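PDB 4KCV: pyruvate kinase 1 from Trypanosoma brucei brucei, which catalyses the last step of glycolysis, transferring the phosphoryl group of phosphoenolpyruvate to ADP to give pyruvate and ATP. Local coordinates for residues Ala211-Thr216 with Ile240-Gly245; Lys86-Arg91 with Glu192-Asp197. All coordinates share one frame; numbering follows the deposited sequence.

Contact 1: residues Ala211-Thr216 with Ile240-Gly245; sequences ASFIRT and IENHQG. With MG (magnesium ion), chain C.
Phe-213 and Glu-241 face each other with their CA atoms 5.4 Å apart, and the backbones come closer still at Arg-215 and Gly-245. Segment 211-216 leaves the end of strand 208-211. Segment 240-245 leaves the neighbouring parallel strand 235-240 and enters a helix, with Asn-242 as N-cap. Asn-242 OD1 accepts from Gly-245 N at 3.1 Å. A bridging water donates to Ile-214 O and to Asn-242 OD1, and accepts from Glu-241 N.

The carboxylate of Glu-241 is shared. Glu-241 OE1 binds the magnesium ion at 2.3 Å. A water that is itself a magnesium ligand donates to OE2. These two ties would limit the rotation of the carboxylate. Glu-241 OE2 also accepts from Phe-213 N on its anti side; 2.5 Å is short for such a bond, so its exact geometry is doubtful.

The chain of Arg-215 bends at chi2 and chi3. This brings CD over one face of the Phe-213 ring, offset toward the rim, and NE to Phe-213 O. NH1 donates to the carbonyls of Val-185 and Leu-187, and NH2 to that of Pro-188. Asn-242 ND2 approaches Phe-213 CE1 at 3.9 Å, ring and amide planes 56° apart. Gln-244 runs beside Arg-215; its OE1 takes bonds from Asn-242 ND2 and Val-185 N.

Asp-265 also binds the magnesium, and a bound 2-oxoglutaric acid touches Glu-241. This is the metal site at the C-terminal end of the TIM barrel strands, the active site of pyruvate kinase.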
loop_
_atom_site.group_PDB
_atom_site.type_symbol
_atom_site.label_atom_id
_atom_site.label_comp_id
_atom_site.label_asym_id
_atom_site.label_seq_id
_atom_site.Cartn_x
_atom_site.Cartn_y
_atom_site.Cartn_z
ATOM N N ALA A 211 8.179 -37.088 -9.995
ATOM C CA ALA A 211 7.218 -37.896 -10.720
ATOM C C ALA A 211 6.826 -37.252 -12.041
ATOM O O ALA A 211 6.210 -36.201 -12.066
ATOM C CB ALA A 211 5.985 -38.169 -9.865
ATOM N N SER A 212 7.065 -37.967 -13.127
ATOM C CA SER A 212 6.920 -37.407 -14.463
ATOM C C SER A 212 5.457 -37.287 -14.901
ATOM O O SER A 212 4.598 -38.076 -14.471
ATOM C CB SER A 212 7.722 -38.249 -15.457
ATOM O OG SER A 212 9.120 -37.977 -15.325
ATOM N N PHE A 213 5.161 -36.239 -15.679
ATOM C CA PHE A 213 3.877 -36.130 -16.414
ATOM C C PHE A 213 2.641 -36.197 -15.491
ATOM O O PHE A 213 1.620 -36.850 -15.813
ATOM C CB PHE A 213 3.809 -37.209 -17.517
ATOM C CG PHE A 213 2.781 -36.935 -18.588
ATOM C CD1 PHE A 213 2.836 -35.761 -19.359
ATOM C CD2 PHE A 213 1.827 -37.919 -18.931
ATOM C CE1 PHE A 213 1.906 -35.533 -20.375
ATOM C CE2 PHE A 213 0.906 -37.695 -19.955
ATOM C CZ PHE A 213 0.935 -36.497 -20.669
ATOM N N ILE A 214 2.702 -35.492 -14.369
ATOM C CA ILE A 214 1.559 -35.458 -13.439
ATOM C C ILE A 214 0.469 -34.508 -13.943
ATOM O O ILE A 214 0.701 -33.284 -14.097
ATOM C CB ILE A 214 1.990 -35.033 -12.029
ATOM C CG1 ILE A 214 2.887 -36.117 -11.394
ATOM C CG2 ILE A 214 0.760 -34.773 -11.168
ATOM C CD1 ILE A 214 2.173 -37.432 -11.127
ATOM N N ARG A 215 -0.730 -35.053 -14.157
ATOM C CA ARG A 215 -1.830 -34.287 -14.770
ATOM C C ARG A 215 -2.960 -33.980 -13.801
ATOM O O ARG A 215 -3.766 -33.087 -14.051
ATOM C CB ARG A 215 -2.383 -35.034 -15.972
ATOM C CG ARG A 215 -1.430 -35.068 -17.138
ATOM C CD ARG A 215 -1.520 -36.396 -17.851
ATOM N NE ARG A 215 -0.905 -37.476 -17.071
ATOM C CZ ARG A 215 -1.343 -38.732 -17.047
ATOM N NH1 ARG A 215 -2.417 -39.065 -17.737
ATOM N NH2 ARG A 215 -0.719 -39.646 -16.302
ATOM N N THR A 216 -3.075 -34.790 -12.748
ATOM C CA THR A 216 -4.192 -34.705 -11.820
ATOM C C THR A 216 -3.692 -35.058 -10.427
ATOM O O THR A 216 -2.680 -35.779 -10.278
ATOM C CB THR A 216 -5.352 -35.703 -12.180
ATOM O OG1 THR A 216 -4.914 -37.043 -11.959
ATOM C CG2 THR A 216 -5.822 -35.546 -13.626
ATOM N N ILE A 240 5.317 -30.855 -13.539
ATOM C CA ILE A 240 4.235 -30.276 -14.341
ATOM C C ILE A 240 4.703 -30.133 -15.793
ATOM O O ILE A 240 5.694 -29.435 -16.073
ATOM C CB ILE A 240 3.785 -28.903 -13.776
ATOM C CG1 ILE A 240 3.290 -29.059 -12.335
ATOM C CG2 ILE A 240 2.704 -28.271 -14.647
ATOM C CD1 ILE A 240 2.046 -29.924 -12.164
ATOM N N GLU A 241 4.092 -30.915 -16.692
ATOM C CA GLU A 241 4.643 -31.070 -18.049
ATOM C C GLU A 241 3.665 -30.810 -19.185
ATOM O O GLU A 241 4.059 -30.871 -20.332
ATOM C CB GLU A 241 5.269 -32.452 -18.249
ATOM C CG GLU A 241 6.061 -32.970 -17.077
ATOM C CD GLU A 241 7.057 -34.034 -17.496
ATOM O OE1 GLU A 241 7.855 -33.753 -18.410
ATOM O OE2 GLU A 241 7.105 -35.106 -16.864
ATOM N N ASN A 242 2.395 -30.555 -18.873
ATOM C CA ASN A 242 1.402 -30.285 -19.907
ATOM C C ASN A 242 0.297 -29.375 -19.398
ATOM O O ASN A 242 0.314 -28.972 -18.232
ATOM C CB ASN A 242 0.843 -31.617 -20.503
ATOM C CG ASN A 242 -0.275 -32.245 -19.656
ATOM O OD1 ASN A 242 -0.380 -32.007 -18.447
ATOM N ND2 ASN A 242 -1.109 -33.105 -20.306
ATOM N N HIS A 243 -0.635 -28.999 -20.271
ATOM C CA HIS A 243 -1.639 -28.006 -19.896
ATOM C C HIS A 243 -2.539 -28.509 -18.768
ATOM O O HIS A 243 -3.001 -27.725 -17.929
ATOM C CB HIS A 243 -2.473 -27.582 -21.109
ATOM C CG HIS A 243 -3.590 -28.522 -21.409
ATOM N ND1 HIS A 243 -3.371 -29.744 -21.961
ATOM C CD2 HIS A 243 -4.927 -28.514 -20.997
ATOM C CE1 HIS A 243 -4.531 -30.435 -21.991
ATOM N NE2 HIS A 243 -5.482 -29.684 -21.405
ATOM N N GLN A 244 -2.784 -29.818 -18.727
ATOM C CA GLN A 244 -3.614 -30.391 -17.677
ATOM C C GLN A 244 -3.003 -30.144 -16.321
ATOM O O GLN A 244 -3.703 -29.812 -15.373
ATOM C CB GLN A 244 -3.733 -31.893 -17.847
ATOM C CG GLN A 244 -4.787 -32.356 -18.802
ATOM C CD GLN A 244 -4.761 -33.872 -18.922
ATOM O OE1 GLN A 244 -3.893 -34.450 -19.637
ATOM N NE2 GLN A 244 -5.566 -34.535 -18.077
ATOM N N GLY A 245 -1.706 -30.403 -16.206
ATOM C CA GLY A 245 -0.982 -30.157 -14.950
ATOM C C GLY A 245 -1.054 -28.705 -14.506
ATOM O O GLY A 245 -1.205 -28.422 -13.318
HETATM MG MG MG C . 10.066 -34.213 -18.937
HETATM O O HOH W 1 9.182 -36.333 -18.253
HETATM O O HOH W 2 1.666 -32.275 -16.313
#

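Contact 2: residues Lys86-Arg91 with Glu192-Asp197; sequences KGPEIR and EKDRKD
Asp-194 reaches from helix 192-203 to the backbone of Lys-86 and Gly-87. Its CB leads toward the loop. With CG anti to the carbonyl carbon (chi1 -70°), the carboxylate comes up to the peptide between the two residues. Asp-194 CG lies 3.5 Å from Gly-87 N. Asp-194 OD1 accepts from Gly-87 N through its syn lone pair, at 2.9 Å and nearly straight (161°). Asp-194 OD2 lies 3.1 Å from Gly-87 CA.

Two waters add to the grip on OD1. One accepts from Lys-86 N and donates to Asp-194 OD1. The other donates to Gly-87 O, and weakly to Asp-194 OD1.

The loop follows strand 80-84 of the TIM barrel and leads out to the small beta domain inserted between the third barrel strand and the third barrel helix, as in other pyruvate kinases. Helix 192-203 follows that insertion, so the contact ties the exit from the barrel to the helix that follows the insertion. Gly-87 has a positive phi (85°), and at its backbone angles a CB would press on the carbonyl O of Lys-86.

Outside this polar patch, the aliphatic parts of Lys-86 and Lys-193 cross at about a right angle, Lys-86 CD to Lys-193 CD at 3.5 Å. Lys-86 NZ and Lys-193 NZ stay 6.3 Å apart. Lys-193 NZ turns instead to Asp-197 OD2, in a salt bridge of 2.8 Å within the helix, and also donates to Phe-53 O.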
loop_
_atom_site.group_PDB
_atom_site.type_symbol
_atom_site.label_atom_id
_atom_site.label_comp_id
_atom_site.label_asym_id
_atom_site.label_seq_id
_atom_site.Cartn_x
_atom_site.Cartn_y
_atom_site.Cartn_z
ATOM N N LYS A 86 10.729 -42.300 -15.554
ATOM C CA LYS A 86 10.481 -42.251 -16.983
ATOM C C LYS A 86 9.048 -41.779 -17.244
ATOM O O LYS A 86 8.829 -40.827 -17.970
ATOM C CB LYS A 86 10.706 -43.636 -17.594
ATOM C CG LYS A 86 10.691 -43.675 -19.119
ATOM C CD LYS A 86 11.029 -45.089 -19.605
ATOM C CE LYS A 86 11.087 -45.181 -21.125
ATOM N NZ LYS A 86 12.069 -44.187 -21.638
ATOM N N GLY A 87 8.088 -42.381 -16.555
ATOM C CA GLY A 87 6.715 -41.937 -16.652
ATOM C C GLY A 87 6.057 -42.598 -17.842
ATOM O O GLY A 87 6.737 -43.243 -18.650
ATOM N N PRO A 88 4.730 -42.447 -17.965
ATOM C CA PRO A 88 4.029 -43.057 -19.084
ATOM C C PRO A 88 4.303 -42.246 -20.345
ATOM O O PRO A 88 4.672 -41.080 -20.244
ATOM C CB PRO A 88 2.557 -42.928 -18.669
ATOM C CG PRO A 88 2.518 -41.665 -17.869
ATOM C CD PRO A 88 3.839 -41.607 -17.139
ATOM N N GLU A 89 4.146 -42.852 -21.520
ATOM C CA GLU A 89 4.354 -42.106 -22.768
ATOM C C GLU A 89 3.463 -42.536 -23.941
ATOM O O GLU A 89 3.046 -43.689 -24.032
ATOM C CB GLU A 89 5.829 -42.139 -23.180
ATOM C CG GLU A 89 6.513 -43.475 -22.978
ATOM C CD GLU A 89 8.004 -43.402 -23.261
ATOM O OE1 GLU A 89 8.563 -44.387 -23.775
ATOM O OE2 GLU A 89 8.620 -42.350 -22.974
ATOM N N ILE A 90 3.180 -41.594 -24.830
ATOM C CA ILE A 90 2.630 -41.912 -26.148
ATOM C C ILE A 90 3.749 -41.908 -27.194
ATOM O O ILE A 90 4.545 -40.957 -27.286
ATOM C CB ILE A 90 1.557 -40.893 -26.572
ATOM C CG1 ILE A 90 0.571 -40.655 -25.417
ATOM C CG2 ILE A 90 0.863 -41.352 -27.860
ATOM C CD1 ILE A 90 -0.467 -39.588 -25.713
ATOM N N ARG A 91 3.826 -42.975 -27.958
ATOM C CA ARG A 91 4.799 -43.056 -29.025
ATOM C C ARG A 91 4.139 -43.540 -30.314
ATOM O O ARG A 91 3.051 -44.115 -30.287
ATOM C CB ARG A 91 5.921 -43.987 -28.600
ATOM C CG ARG A 91 6.395 -43.723 -27.178
ATOM C CD ARG A 91 7.782 -44.272 -26.922
ATOM N NE ARG A 91 8.808 -43.553 -27.676
ATOM C CZ ARG A 91 9.558 -42.551 -27.197
ATOM N NH1 ARG A 91 9.345 -42.068 -25.982
ATOM N NH2 ARG A 91 10.475 -41.984 -27.973
ATOM N N GLU A 192 4.301 -49.855 -15.861
ATOM C CA GLU A 192 4.882 -51.077 -15.296
ATOM C C GLU A 192 6.369 -50.900 -14.986
ATOM O O GLU A 192 6.832 -51.298 -13.922
ATOM C CB GLU A 192 4.655 -52.268 -16.231
ATOM C CG GLU A 192 4.658 -53.616 -15.547
ATOM C CD GLU A 192 3.485 -53.797 -14.597
ATOM O OE1 GLU A 192 3.729 -53.929 -13.379
ATOM O OE2 GLU A 192 2.322 -53.818 -15.068
ATOM N N LYS A 193 7.093 -50.202 -15.860
ATOM C CA LYS A 193 8.478 -49.867 -15.568
ATOM C C LYS A 193 8.601 -48.934 -14.358
ATOM O O LYS A 193 9.474 -49.128 -13.510
ATOM C CB LYS A 193 9.185 -49.255 -16.780
ATOM C CG LYS A 193 10.636 -48.874 -16.471
ATOM C CD LYS A 193 11.230 -47.940 -17.508
ATOM C CE LYS A 193 12.758 -48.037 -17.557
ATOM N NZ LYS A 193 13.446 -47.412 -16.387
ATOM N N ASP A 194 7.720 -47.941 -14.262
ATOM C CA ASP A 194 7.779 -46.995 -13.136
ATOM C C ASP A 194 7.647 -47.753 -11.814
ATOM O O ASP A 194 8.413 -47.527 -10.882
ATOM C CB ASP A 194 6.692 -45.922 -13.240
ATOM C CG ASP A 194 6.941 -44.923 -14.373
ATOM O OD1 ASP A 194 8.129 -44.711 -14.780
ATOM O OD2 ASP A 194 5.944 -44.288 -14.802
ATOM N N ARG A 195 6.794 -48.772 -11.805
ATOM C CA ARG A 195 6.608 -49.593 -10.621
ATOM C C ARG A 195 7.878 -50.275 -10.188
ATOM O O ARG A 195 8.171 -50.349 -9.001
ATOM C CB ARG A 195 5.543 -50.639 -10.853
ATOM C CG ARG A 195 4.160 -50.073 -10.797
ATOM C CD ARG A 195 3.131 -51.186 -10.765
ATOM N NE ARG A 195 1.802 -50.607 -10.799
ATOM C CZ ARG A 195 1.170 -50.111 -9.741
ATOM N NH1 ARG A 195 1.685 -50.245 -8.525
ATOM N NH2 ARG A 195 0.002 -49.506 -9.897
ATOM N N LYS A 196 8.580 -50.881 -11.131
ATOM C CA LYS A 196 9.830 -51.541 -10.787
ATOM C C LYS A 196 10.864 -50.494 -10.353
ATOM O O LYS A 196 11.676 -50.732 -9.477
ATOM C CB LYS A 196 10.342 -52.362 -11.969
ATOM C CG LYS A 196 9.460 -53.559 -12.304
ATOM C CD LYS A 196 10.217 -54.614 -13.103
ATOM C CE LYS A 196 10.414 -54.197 -14.567
ATOM N NZ LYS A 196 10.583 -55.366 -15.492
ATOM N N ASP A 197 10.795 -49.320 -10.958
ATOM C CA ASP A 197 11.720 -48.234 -10.616
ATOM C C ASP A 197 11.456 -47.691 -9.203
ATOM O O ASP A 197 12.383 -47.587 -8.397
ATOM C CB ASP A 197 11.661 -47.122 -11.682
ATOM C CG ASP A 197 12.211 -47.586 -13.061
ATOM O OD1 ASP A 197 12.857 -48.658 -13.130
ATOM O OD2 ASP A 197 12.053 -46.847 -14.057
HETATM O O HOH W 3 10.794 -44.761 -14.042
HETATM O O HOH W 4 7.731 -45.819 -18.017
#

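Both contacts belong to the TIM barrel, with centres about 14 Å apart. They come in series along the chain: contact 2 closes at helix 192-203 before contact 1 opens after strand 208-211. Strands 80-84, 208-211 and 235-240 are neighbours in the barrel, and the loops after them meet. Ser-212 CB packs on Lys-86 O at 3.8 Å, and Phe-213 CD2 on Pro-88 CG at 4.0 Å. Ser-212 OG is also hydrogen-bonded to Thr-85 O. The 211-216 loop, which lies beside the magnesium ligand Glu-241, thus packs against the chain that leads to the inserted beta domain. A potassium ion near Ser-212 and Lys-86 lies close to both contacts.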